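Protein of unknown function with ferredoxin-like fold (Caulobacter crescentus, PDB 3BM7) is of unknown function but belongs to the antibiotic biosynthesis monooxygenase family, so it may catalyse an oxidation of a small molecule. Local coordinates at residues A34-K39 and G99-G104; A46-N51 and L56-T61; L60-S63 and V69-V72; K83-G86 and Y90-A93. All coordinates share one frame; numbering follows the deposited sequence.

Contact 1. Residues A34-K39 and G99-G104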
loop_
_atom_site.group_PDB
_atom_site.type_symbol
_atom_site.label_atom_id
_atom_site.label_comp_id
_atom_site.label_asym_id
_atom_site.label_seq_id
_atom_site.Cartn_x
_atom_site.Cartn_y
_atom_site.Cartn_z
ATOM N N ALA A 34 10.317 -9.059 16.973
ATOM C CA ALA A 34 9.307 -8.109 16.465
ATOM C C ALA A 34 9.193 -6.799 17.241
ATOM O O ALA A 34 9.081 -5.729 16.640
ATOM C CB ALA A 34 7.913 -8.787 16.395
ATOM N N ALA A 35 9.242 -6.852 18.574
ATOM C CA ALA A 35 9.181 -5.645 19.373
ATOM C C ALA A 35 10.327 -4.684 19.060
ATOM O O ALA A 35 10.139 -3.465 18.921
ATOM C CB ALA A 35 9.201 -6.018 20.897
ATOM N N GLU A 36 11.531 -5.245 18.968
ATOM C CA GLU A 36 12.733 -4.490 18.621
ATOM C C GLU A 36 12.574 -3.856 17.250
ATOM O O GLU A 36 12.770 -2.652 17.067
ATOM C CB GLU A 36 13.943 -5.442 18.637
ATOM C CG GLU A 36 15.310 -4.847 18.261
ATOM C CD GLU A 36 16.452 -5.867 18.397
ATOM O OE1 GLU A 36 16.203 -7.000 18.868
ATOM O OE2 GLU A 36 17.601 -5.538 18.039
ATOM N N PHE A 37 12.203 -4.689 16.291
ATOM C CA PHE A 37 11.975 -4.241 14.931
ATOM C C PHE A 37 10.943 -3.094 14.897
ATOM O O PHE A 37 11.195 -2.061 14.264
ATOM C CB PHE A 37 11.516 -5.385 14.035
ATOM C CG PHE A 37 10.893 -4.906 12.757
ATOM C CD1 PHE A 37 11.690 -4.414 11.738
ATOM C CD2 PHE A 37 9.510 -4.851 12.607
ATOM C CE1 PHE A 37 11.142 -3.974 10.581
ATOM C CE2 PHE A 37 8.961 -4.396 11.449
ATOM C CZ PHE A 37 9.760 -3.942 10.451
ATOM N N GLU A 38 9.787 -3.281 15.537
ATOM C CA GLU A 38 8.750 -2.250 15.463
ATOM C C GLU A 38 9.185 -0.916 16.068
ATOM O O GLU A 38 8.872 0.150 15.544
ATOM C CB GLU A 38 7.410 -2.706 16.068
ATOM C CG GLU A 38 6.759 -3.826 15.256
ATOM C CD GLU A 38 5.409 -4.255 15.768
ATOM O OE1 GLU A 38 4.847 -3.528 16.607
ATOM O OE2 GLU A 38 4.931 -5.333 15.350
ATOM N N LYS A 39 9.925 -0.970 17.171
ATOM C CA LYS A 39 10.423 0.267 17.760
ATOM C C LYS A 39 11.345 1.034 16.831
ATOM O O LYS A 39 11.185 2.249 16.680
ATOM C CB LYS A 39 11.137 -0.022 19.093
ATOM C CG LYS A 39 11.585 1.253 19.800
ATOM N N GLY A 99 18.493 -4.607 10.501
ATOM C CA GLY A 99 19.050 -5.786 9.856
ATOM C C GLY A 99 19.104 -7.014 10.750
ATOM O O GLY A 99 18.655 -8.067 10.345
ATOM N N PRO A 100 19.676 -6.884 11.960
ATOM C CA PRO A 100 19.796 -8.052 12.830
ATOM C C PRO A 100 18.496 -8.671 13.285
ATOM O O PRO A 100 18.525 -9.799 13.792
ATOM C CB PRO A 100 20.604 -7.529 14.036
ATOM C CG PRO A 100 21.222 -6.282 13.572
ATOM C CD PRO A 100 20.353 -5.706 12.527
ATOM N N THR A 101 17.365 -7.958 13.114
ATOM C CA THR A 101 16.052 -8.520 13.450
ATOM C C THR A 101 15.452 -9.364 12.326
ATOM O O THR A 101 14.417 -9.981 12.511
ATOM C CB THR A 101 15.003 -7.448 13.868
ATOM O OG1 THR A 101 14.608 -6.660 12.730
ATOM C CG2 THR A 101 15.538 -6.550 14.976
HETATM N N MSE A 102 16.047 -9.298 11.135
HETATM C CA MSE A 102 15.442 -9.918 9.969
HETATM C C MSE A 102 15.570 -11.437 9.957
HETATM O O MSE A 102 16.565 -11.991 10.436
HETATM C CB MSE A 102 16.041 -9.332 8.687
HETATM C CG MSE A 102 15.768 -7.871 8.521
HETATM SE SE MSE A 102 13.864 -7.498 8.265
HETATM C CE MSE A 102 13.782 -5.812 9.059
ATOM N N ALA A 103 14.547 -12.105 9.417
ATOM C CA ALA A 103 14.527 -13.565 9.243
ATOM C C ALA A 103 14.882 -13.959 7.809
ATOM O O ALA A 103 15.375 -15.060 7.563
ATOM C CB ALA A 103 13.129 -14.114 9.622
ATOM N N GLY A 104 14.653 -13.056 6.859
ATOM C CA GLY A 104 14.845 -13.343 5.454
ATOM C C GLY A 104 14.909 -12.083 4.633
ATOM O O GLY A 104 14.637 -10.984 5.152
#
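Thr101 meets the first turns of the helix with both branches of its side chain. Its OG1 comes up to Phe37, 3.6 Å from Phe37 CB. Its methyl CG2 lies near Glu36, 3.6 Å from Glu36 CD; a second conformer of Glu36 exists, so this part is less certain. A chi1 of 71° sets OG1 between the backbone N and the carbonyl carbon of Thr101. From there the hydroxyl hydrogen-bonds to Met98 O at the end of helix 89-98. Toward Phe37 it offers only van der Waals contact. Phe37 has CG trans to its backbone N (chi1 163°), which swings the ring off the helix toward selenomethionine Met102. The chain of Met102 bends at chi2 and chi3. The bends bring its methyl CE obliquely to the ring, 3.6 Å from Phe37 CE1. The contact is thus packing without polar bonds between the segments. Glu36 lies on the exposed side, while Phe37 and Thr101 are buried. The contact joins the N-terminal end of helix 34-51 to the link between helix 89-98 and strand 102-113. Beneath it lies strand 21-29, where Val29 touches Phe37, Thr101 and Met102. Tyr70 of strand 69-76 also meets the Phe37 ring.

Contact 2. Residues A46-N51 and L56-T61. With EDO (1,2-ethanediol), chain B.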
loop_
_atom_site.group_PDB
_atom_site.type_symbol
_atom_site.label_atom_id
_atom_site.label_comp_id
_atom_site.label_asym_id
_atom_site.label_seq_id
_atom_site.Cartn_x
_atom_site.Cartn_y
_atom_site.Cartn_z
ATOM N N ALA A 46 8.425 8.093 11.929
ATOM C CA ALA A 46 8.185 9.409 12.413
ATOM C C ALA A 46 9.155 10.414 11.775
ATOM O O ALA A 46 8.751 11.512 11.449
ATOM C CB ALA A 46 8.299 9.432 13.966
ATOM N N LYS A 47 10.430 10.052 11.626
ATOM C CA LYS A 47 11.420 10.902 10.980
ATOM C C LYS A 47 11.110 11.150 9.493
ATOM O O LYS A 47 11.200 12.290 8.995
ATOM C CB LYS A 47 12.832 10.334 11.189
ATOM C CG LYS A 47 13.269 10.430 12.674
ATOM C CD LYS A 47 14.588 9.735 12.987
ATOM C CE LYS A 47 14.843 9.762 14.530
ATOM N NZ LYS A 47 15.820 8.718 14.989
ATOM N N VAL A 48 10.736 10.076 8.833
ATOM C CA VAL A 48 10.391 10.113 7.390
ATOM C C VAL A 48 9.244 11.104 7.222
ATOM O O VAL A 48 9.336 12.073 6.444
ATOM C CB VAL A 48 10.054 8.741 6.831
ATOM C CG1 VAL A 48 9.426 8.919 5.453
ATOM C CG2 VAL A 48 11.296 7.870 6.751
ATOM N N LYS A 49 8.156 10.859 7.954
ATOM C CA LYS A 49 6.979 11.774 7.852
ATOM C C LYS A 49 7.222 13.227 8.252
ATOM O O LYS A 49 6.710 14.187 7.632
ATOM C CB LYS A 49 5.782 11.175 8.593
ATOM C CG LYS A 49 5.381 9.870 7.989
ATOM C CD LYS A 49 4.144 9.275 8.614
ATOM C CE LYS A 49 4.358 7.844 8.981
ATOM N NZ LYS A 49 3.071 7.182 9.269
ATOM N N ALA A 50 8.040 13.443 9.275
ATOM C CA ALA A 50 8.320 14.724 9.686
ATOM C C ALA A 50 9.259 15.477 8.759
ATOM O O ALA A 50 9.149 16.697 8.671
ATOM C CB ALA A 50 8.955 14.680 11.135
ATOM N N ASN A 51 10.225 14.794 8.149
ATOM C CA ASN A 51 11.315 15.429 7.414
ATOM C C ASN A 51 11.196 15.480 5.904
ATOM O O ASN A 51 11.878 16.291 5.270
ATOM C CB ASN A 51 12.651 14.756 7.761
ATOM C CG ASN A 51 12.995 14.869 9.216
ATOM O OD1 ASN A 51 12.728 15.894 9.850
ATOM N ND2 ASN A 51 13.647 13.850 9.755
ATOM N N LEU A 56 4.481 10.814 0.833
ATOM C CA LEU A 56 3.052 11.009 0.999
ATOM C C LEU A 56 2.381 9.979 1.920
ATOM O O LEU A 56 1.437 10.322 2.645
ATOM C CB LEU A 56 2.354 11.017 -0.366
ATOM C CG LEU A 56 2.919 12.006 -1.398
ATOM C CD1 LEU A 56 2.157 11.907 -2.702
ATOM C CD2 LEU A 56 2.863 13.428 -0.841
ATOM N N VAL A 57 2.897 8.771 1.898
ATOM C CA VAL A 57 2.431 7.646 2.727
ATOM C C VAL A 57 3.638 6.835 3.172
ATOM O O VAL A 57 4.517 6.503 2.352
ATOM C CB VAL A 57 1.444 6.754 1.958
ATOM C CG1 VAL A 57 0.949 5.567 2.860
ATOM C CG2 VAL A 57 0.272 7.607 1.421
ATOM N N TYR A 58 3.673 6.452 4.446
ATOM C CA TYR A 58 4.711 5.606 4.946
ATOM C C TYR A 58 4.159 4.820 6.115
ATOM O O TYR A 58 4.268 5.234 7.262
ATOM C CB TYR A 58 5.936 6.447 5.360
ATOM C CG TYR A 58 7.191 5.658 5.439
ATOM C CD1 TYR A 58 7.878 5.256 4.318
ATOM C CD2 TYR A 58 7.722 5.287 6.686
ATOM C CE1 TYR A 58 9.046 4.505 4.393
ATOM C CE2 TYR A 58 8.855 4.539 6.776
ATOM C CZ TYR A 58 9.558 4.176 5.664
ATOM O OH TYR A 58 10.697 3.420 5.733
ATOM N N GLN A 59 3.548 3.687 5.837
ATOM C CA GLN A 59 2.696 3.020 6.812
ATOM C C GLN A 59 3.121 1.562 6.966
ATOM O O GLN A 59 2.927 0.659 6.081
ATOM C CB GLN A 59 1.228 3.079 6.390
ATOM C CG GLN A 59 0.332 2.402 7.408
ATOM C CD GLN A 59 0.373 3.128 8.733
ATOM O OE1 GLN A 59 0.030 4.337 8.832
ATOM N NE2 GLN A 59 0.795 2.415 9.782
ATOM N N LEU A 60 3.691 1.250 8.144
ATOM C CA LEU A 60 3.965 -0.109 8.507
ATOM C C LEU A 60 2.665 -0.860 8.791
ATOM O O LEU A 60 1.794 -0.353 9.488
ATOM C CB LEU A 60 4.803 -0.143 9.792
ATOM C CG LEU A 60 5.330 -1.514 10.191
ATOM C CD1 LEU A 60 6.301 -2.152 9.189
ATOM C CD2 LEU A 60 5.992 -1.386 11.621
ATOM N N THR A 61 2.569 -2.054 8.262
ATOM C CA THR A 61 1.455 -2.984 8.553
ATOM C C THR A 61 1.936 -4.380 8.823
ATOM O O THR A 61 3.023 -4.775 8.380
ATOM C CB THR A 61 0.423 -3.039 7.356
ATOM O OG1 THR A 61 0.936 -3.875 6.301
ATOM C CG2 THR A 61 0.042 -1.606 6.877
HETATM C C1 EDO B . 7.940 18.109 5.723
HETATM O O1 EDO B . 9.254 17.869 6.223
HETATM C C2 EDO B . 7.093 16.869 5.965
HETATM O O2 EDO B . 5.736 17.154 5.626
#
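Torsions of 168° (chi1 of Val48) and -160° (chi1 of Tyr58) send the valine methyl CG1 down from the helix and the tyrosine ring up from the strand. The two side chains cross at about a right angle. CG1 of Val48 sits over one face of the ring as a CH-pi contact, 4.2 Å from the centroid of Tyr58 and displaced toward the rim. The other methyl of Val48, CG2, lies 4.1 Å from Tyr58 CE2. The pair is buried. Lys49 reaches the strand by another route. Its chain runs out from the helix and bends at chi3, which carries the ammonium group to the strand backbone. There Lys49 NZ makes a weak hydrogen bond of 3.0 Å to Tyr58 O. Next to it, Gln59 bends at chi2 and turns its amide along its own strand. Gln59 NE2 donates to Leu60 O at 3.0 Å, nearly straight (173°), and weakly to Val114 O of the second subunit. At the end of the helix a 1,2-ethanediol, probably from the crystallisation liquor, donates a hydrogen bond from its O1 to Ala50 O at 2.7 Å. This is helix-on-sheet packing of the ferredoxin-like fold. The last turns of helix 34-51 lie on strand 55-62, nearly antiparallel to it, with the local axes 9.1 Å apart. Strand 69-76 flanks this strand, with a classic beta bulge at Leu56 and Val57 opposite Leu75. His85 of helix 79-87 meets the Tyr58 ring. At Thr61 a strand of the second subunit pairs with this one, so the sheet runs on.

Contact 3. Residues L60-S63 and V69-V72. With EDO (1,2-ethanediol), chain C.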
loop_
_atom_site.group_PDB
_atom_site.type_symbol
_atom_site.label_atom_id
_atom_site.label_comp_id
_atom_site.label_asym_id
_atom_site.label_seq_id
_atom_site.Cartn_x
_atom_site.Cartn_y
_atom_site.Cartn_z
ATOM N N LEU A 60 3.691 1.250 8.144
ATOM C CA LEU A 60 3.965 -0.109 8.507
ATOM C C LEU A 60 2.665 -0.860 8.791
ATOM O O LEU A 60 1.794 -0.353 9.488
ATOM C CB LEU A 60 4.803 -0.143 9.792
ATOM C CG LEU A 60 5.330 -1.514 10.191
ATOM C CD1 LEU A 60 6.301 -2.152 9.189
ATOM C CD2 LEU A 60 5.992 -1.386 11.621
ATOM N N THR A 61 2.569 -2.054 8.262
ATOM C CA THR A 61 1.455 -2.984 8.553
ATOM C C THR A 61 1.936 -4.380 8.823
ATOM O O THR A 61 3.023 -4.775 8.380
ATOM C CB THR A 61 0.423 -3.039 7.356
ATOM O OG1 THR A 61 0.936 -3.875 6.301
ATOM C CG2 THR A 61 0.042 -1.606 6.877
ATOM N N ARG A 62 1.126 -5.160 9.555
ATOM C CA ARG A 62 1.447 -6.544 9.858
ATOM C C ARG A 62 0.578 -7.490 9.042
ATOM O O ARG A 62 -0.639 -7.271 8.965
ATOM C CB ARG A 62 1.126 -6.846 11.335
ATOM C CG ARG A 62 1.783 -5.952 12.332
ATOM C CD ARG A 62 1.792 -6.632 13.751
ATOM N NE ARG A 62 2.190 -5.693 14.799
ATOM C CZ ARG A 62 1.379 -4.849 15.418
ATOM N NH1 ARG A 62 0.068 -4.841 15.173
ATOM N NH2 ARG A 62 1.882 -4.020 16.325
ATOM N N SER A 63 1.182 -8.562 8.540
ATOM C CA SER A 63 0.431 -9.657 7.964
ATOM C C SER A 63 -0.488 -10.284 8.982
ATOM O O SER A 63 -0.151 -10.372 10.157
ATOM C CB SER A 63 1.371 -10.691 7.380
ATOM O OG SER A 63 0.680 -11.846 6.915
ATOM N N VAL A 69 5.795 -11.349 9.318
ATOM C CA VAL A 69 5.793 -10.644 8.044
ATOM C C VAL A 69 5.122 -9.294 8.199
ATOM O O VAL A 69 4.031 -9.174 8.800
ATOM C CB VAL A 69 5.181 -11.488 6.899
ATOM C CG1 VAL A 69 4.996 -10.598 5.621
ATOM C CG2 VAL A 69 6.097 -12.704 6.630
ATOM N N TYR A 70 5.764 -8.252 7.641
ATOM C CA TYR A 70 5.245 -6.907 7.629
ATOM C C TYR A 70 5.211 -6.420 6.179
ATOM O O TYR A 70 5.982 -6.897 5.365
ATOM C CB TYR A 70 6.137 -5.974 8.420
ATOM C CG TYR A 70 6.145 -6.250 9.893
ATOM C CD1 TYR A 70 6.943 -7.272 10.392
ATOM C CD2 TYR A 70 5.404 -5.464 10.775
ATOM C CE1 TYR A 70 6.942 -7.552 11.751
ATOM C CE2 TYR A 70 5.416 -5.729 12.142
ATOM C CZ TYR A 70 6.208 -6.749 12.607
ATOM O OH TYR A 70 6.234 -7.044 13.970
ATOM N N LYS A 71 4.257 -5.581 5.866
ATOM C CA LYS A 71 4.237 -4.905 4.573
ATOM C C LYS A 71 4.203 -3.411 4.834
ATOM O O LYS A 71 3.301 -2.822 5.527
ATOM C CB LYS A 71 3.076 -5.351 3.691
ATOM C CG LYS A 71 3.182 -6.794 3.394
ATOM C CD LYS A 71 2.290 -7.301 2.262
ATOM C CE LYS A 71 2.552 -8.775 2.047
ATOM N NZ LYS A 71 1.795 -9.293 0.872
ATOM N N VAL A 72 5.180 -2.684 4.276
ATOM C CA VAL A 72 5.169 -1.251 4.371
ATOM C C VAL A 72 4.478 -0.712 3.126
ATOM O O VAL A 72 4.875 -1.039 2.025
ATOM C CB VAL A 72 6.585 -0.600 4.462
ATOM C CG1 VAL A 72 6.481 0.859 4.928
ATOM C CG2 VAL A 72 7.522 -1.415 5.382
HETATM C C1 EDO C . 2.747 -10.449 10.871
HETATM O O1 EDO C . 1.932 -11.378 11.570
HETATM C C2 EDO C . 3.943 -10.018 11.678
HETATM O O2 EDO C . 3.704 -8.771 12.287
#
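Thr61 and Lys71 form an antiparallel hydrogen-bonded pair, with non-hydrogen-bonded pairs Leu60-Val72 and Arg62-Tyr70 on either side. The local strand axes approach to 4.6 Å, at 146° to each other. Thr61 N gives to Lys71 O and Lys71 N gives to Thr61 O, both at 2.9 Å. Lys71 O takes a second bond, from Thr61 OG1 at 2.7 Å, in the carbonyl plane and on a lone pair. A chi1 of 79° turns that hydroxyl toward the partner strand. Two donors therefore grip one oxygen. On the other face Tyr70 lies between two neighbours from the opposite strand. Leu60 CD1 packs 3.8 Å from Tyr70 CD2, and Arg62 CG lies 3.6 Å from Tyr70 CE2. The arginine and the tyrosine run side by side and point the same way, with the guanidinium and ring planes 62° apart. Glu38 OE2 of helix 34-51 makes a salt bridge to Arg62 NE and a hydrogen bond to Tyr70 OH, so it fixes the pair under the helix. Lys71 makes a salt bridge to Glu109 of the second subunit. This is the hairpin of strands 55-62 and 69-76 in the ferredoxin-like fold. Its strand 55-62 pairs at Thr61 and Arg62 with a strand of the other subunit, continuing the sheet across the dimer.

Contact 4. Residues K83-G86 and Y90-A93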
loop_
_atom_site.group_PDB
_atom_site.type_symbol
_atom_site.label_atom_id
_atom_site.label_comp_id
_atom_site.label_asym_id
_atom_site.label_seq_id
_atom_site.Cartn_x
_atom_site.Cartn_y
_atom_site.Cartn_z
ATOM N N LYS A 83 14.557 8.857 -4.330
ATOM C CA LYS A 83 16.014 8.885 -4.282
ATOM C C LYS A 83 16.501 9.546 -2.993
ATOM O O LYS A 83 17.405 9.058 -2.325
ATOM C CB LYS A 83 16.579 9.642 -5.485
ATOM C CG LYS A 83 18.082 9.504 -5.672
ATOM C CD LYS A 83 18.545 10.291 -6.894
ATOM N N HIS A 84 15.879 10.660 -2.629
ATOM C CA HIS A 84 16.247 11.336 -1.394
ATOM C C HIS A 84 16.007 10.410 -0.188
ATOM O O HIS A 84 16.851 10.277 0.703
ATOM C CB HIS A 84 15.445 12.626 -1.229
ATOM C CG HIS A 84 15.636 13.264 0.107
ATOM N ND1 HIS A 84 16.750 14.009 0.423
ATOM C CD2 HIS A 84 14.869 13.234 1.224
ATOM C CE1 HIS A 84 16.658 14.418 1.678
ATOM N NE2 HIS A 84 15.528 13.963 2.187
ATOM N N HIS A 85 14.835 9.795 -0.171
ATOM C CA HIS A 85 14.415 8.939 0.931
ATOM C C HIS A 85 15.456 7.883 1.242
ATOM O O HIS A 85 15.815 7.668 2.398
ATOM C CB HIS A 85 13.103 8.246 0.565
ATOM C CG HIS A 85 12.650 7.260 1.577
ATOM N ND1 HIS A 85 12.086 7.646 2.777
ATOM C CD2 HIS A 85 12.678 5.906 1.583
ATOM C CE1 HIS A 85 11.769 6.559 3.467
ATOM N NE2 HIS A 85 12.147 5.493 2.785
ATOM N N GLY A 86 15.952 7.231 0.196
ATOM C CA GLY A 86 16.827 6.076 0.360
ATOM C C GLY A 86 18.232 6.409 0.819
ATOM O O GLY A 86 19.003 5.524 1.205
ATOM N N TYR A 90 19.363 8.999 8.661
ATOM C CA TYR A 90 18.448 8.278 9.534
ATOM C C TYR A 90 17.884 7.015 8.892
ATOM O O TYR A 90 17.660 6.036 9.584
ATOM C CB TYR A 90 17.362 9.211 10.118
ATOM C CG TYR A 90 16.516 9.943 9.108
ATOM C CD1 TYR A 90 15.368 9.367 8.586
ATOM C CD2 TYR A 90 16.838 11.233 8.709
ATOM C CE1 TYR A 90 14.597 10.050 7.642
ATOM C CE2 TYR A 90 16.063 11.926 7.798
ATOM C CZ TYR A 90 14.939 11.338 7.281
ATOM O OH TYR A 90 14.181 12.040 6.361
ATOM N N PHE A 91 17.653 7.024 7.589
ATOM C CA PHE A 91 17.268 5.793 6.893
ATOM C C PHE A 91 18.387 4.739 6.971
ATOM O O PHE A 91 18.149 3.575 7.295
ATOM C CB PHE A 91 16.898 6.069 5.433
ATOM C CG PHE A 91 16.451 4.884 4.687
ATOM C CD1 PHE A 91 15.121 4.501 4.692
ATOM C CD2 PHE A 91 17.351 4.156 3.930
ATOM C CE1 PHE A 91 14.695 3.393 3.986
ATOM C CE2 PHE A 91 16.931 3.060 3.213
ATOM C CZ PHE A 91 15.603 2.677 3.231
ATOM N N LYS A 92 19.613 5.174 6.699
ATOM C CA LYS A 92 20.756 4.280 6.769
ATOM C C LYS A 92 20.990 3.730 8.183
ATOM O O LYS A 92 21.233 2.519 8.326
ATOM C CB LYS A 92 21.993 4.964 6.182
ATOM C CG LYS A 92 21.885 5.206 4.665
ATOM C CD LYS A 92 23.123 5.818 4.040
ATOM C CE LYS A 92 23.479 7.174 4.588
ATOM N NZ LYS A 92 24.766 7.678 4.037
ATOM N N ALA A 93 20.875 4.573 9.198
ATOM C CA ALA A 93 21.058 4.172 10.589
ATOM C C ALA A 93 19.957 3.181 10.958
ATOM O O ALA A 93 20.210 2.172 11.623
ATOM C CB ALA A 93 21.042 5.381 11.526
HETATM O O HOH W 1 15.188 14.243 4.975
#
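Phe91 has the most surface buried here, and it packs on His85 and Gly86 of the preceding helix. Its chi1 of -178° throws the ring across the gap between the two helices. The base of the side chain lies on the helix backbone, with Phe91 CB 3.6 Å from His85 O. Further out, Phe91 CD2 is 3.5 Å from Gly86 O. CA of Gly86 sits over one face of the phenyl ring of Phe91, 4.0 Å above its plane and shifted toward the rim. His85 brings its imidazole to the same phenyl ring. His85 NE2 is 3.5 Å from Phe91 CE1, and the side chains cross at about a right angle. The two rings meet obliquely, with their planes at 61°. The other ring nitrogen of His85, ND1, is hydrogen-bonded to Glu52, which restrains the rotation of the ring. Glu52 also bonds to the hydroxyl of Tyr90. A water links the helices once more. It lies in the ring plane of His84, 2.8 Å from His84 NE2, and donates to Tyr90 OH at the same distance. The contact forms the corner between helices 79-87 and 89-98. On its inner side His85 meets Tyr76 of the sheet and touches Val48 of helix 34-51. Tyr90 packs along that helix on Leu44, Lys47 and Asn51.

After strand 21-29 the chain enters helix 34-51, whose opening turns start contact 1, which closes only at 99-104. The other three contacts nest inside that long loop. Contact 2 closes the short turn from the helix end into strand 55-62. Contact 3 begins on the same strand, sharing Leu60 and Thr61 with contact 2, and closes the hairpin. Contact 4 follows in series and folds helix 79-87 against helix 89-98. Contact 1 touches contact 3 through Glu38, Phe37 and Ala34. Contact 2 touches contact 4 through aromatic and aliphatic packing. Contacts 3 and 4 lie on opposite sides of the chain centre, about 19 Å apart between centres.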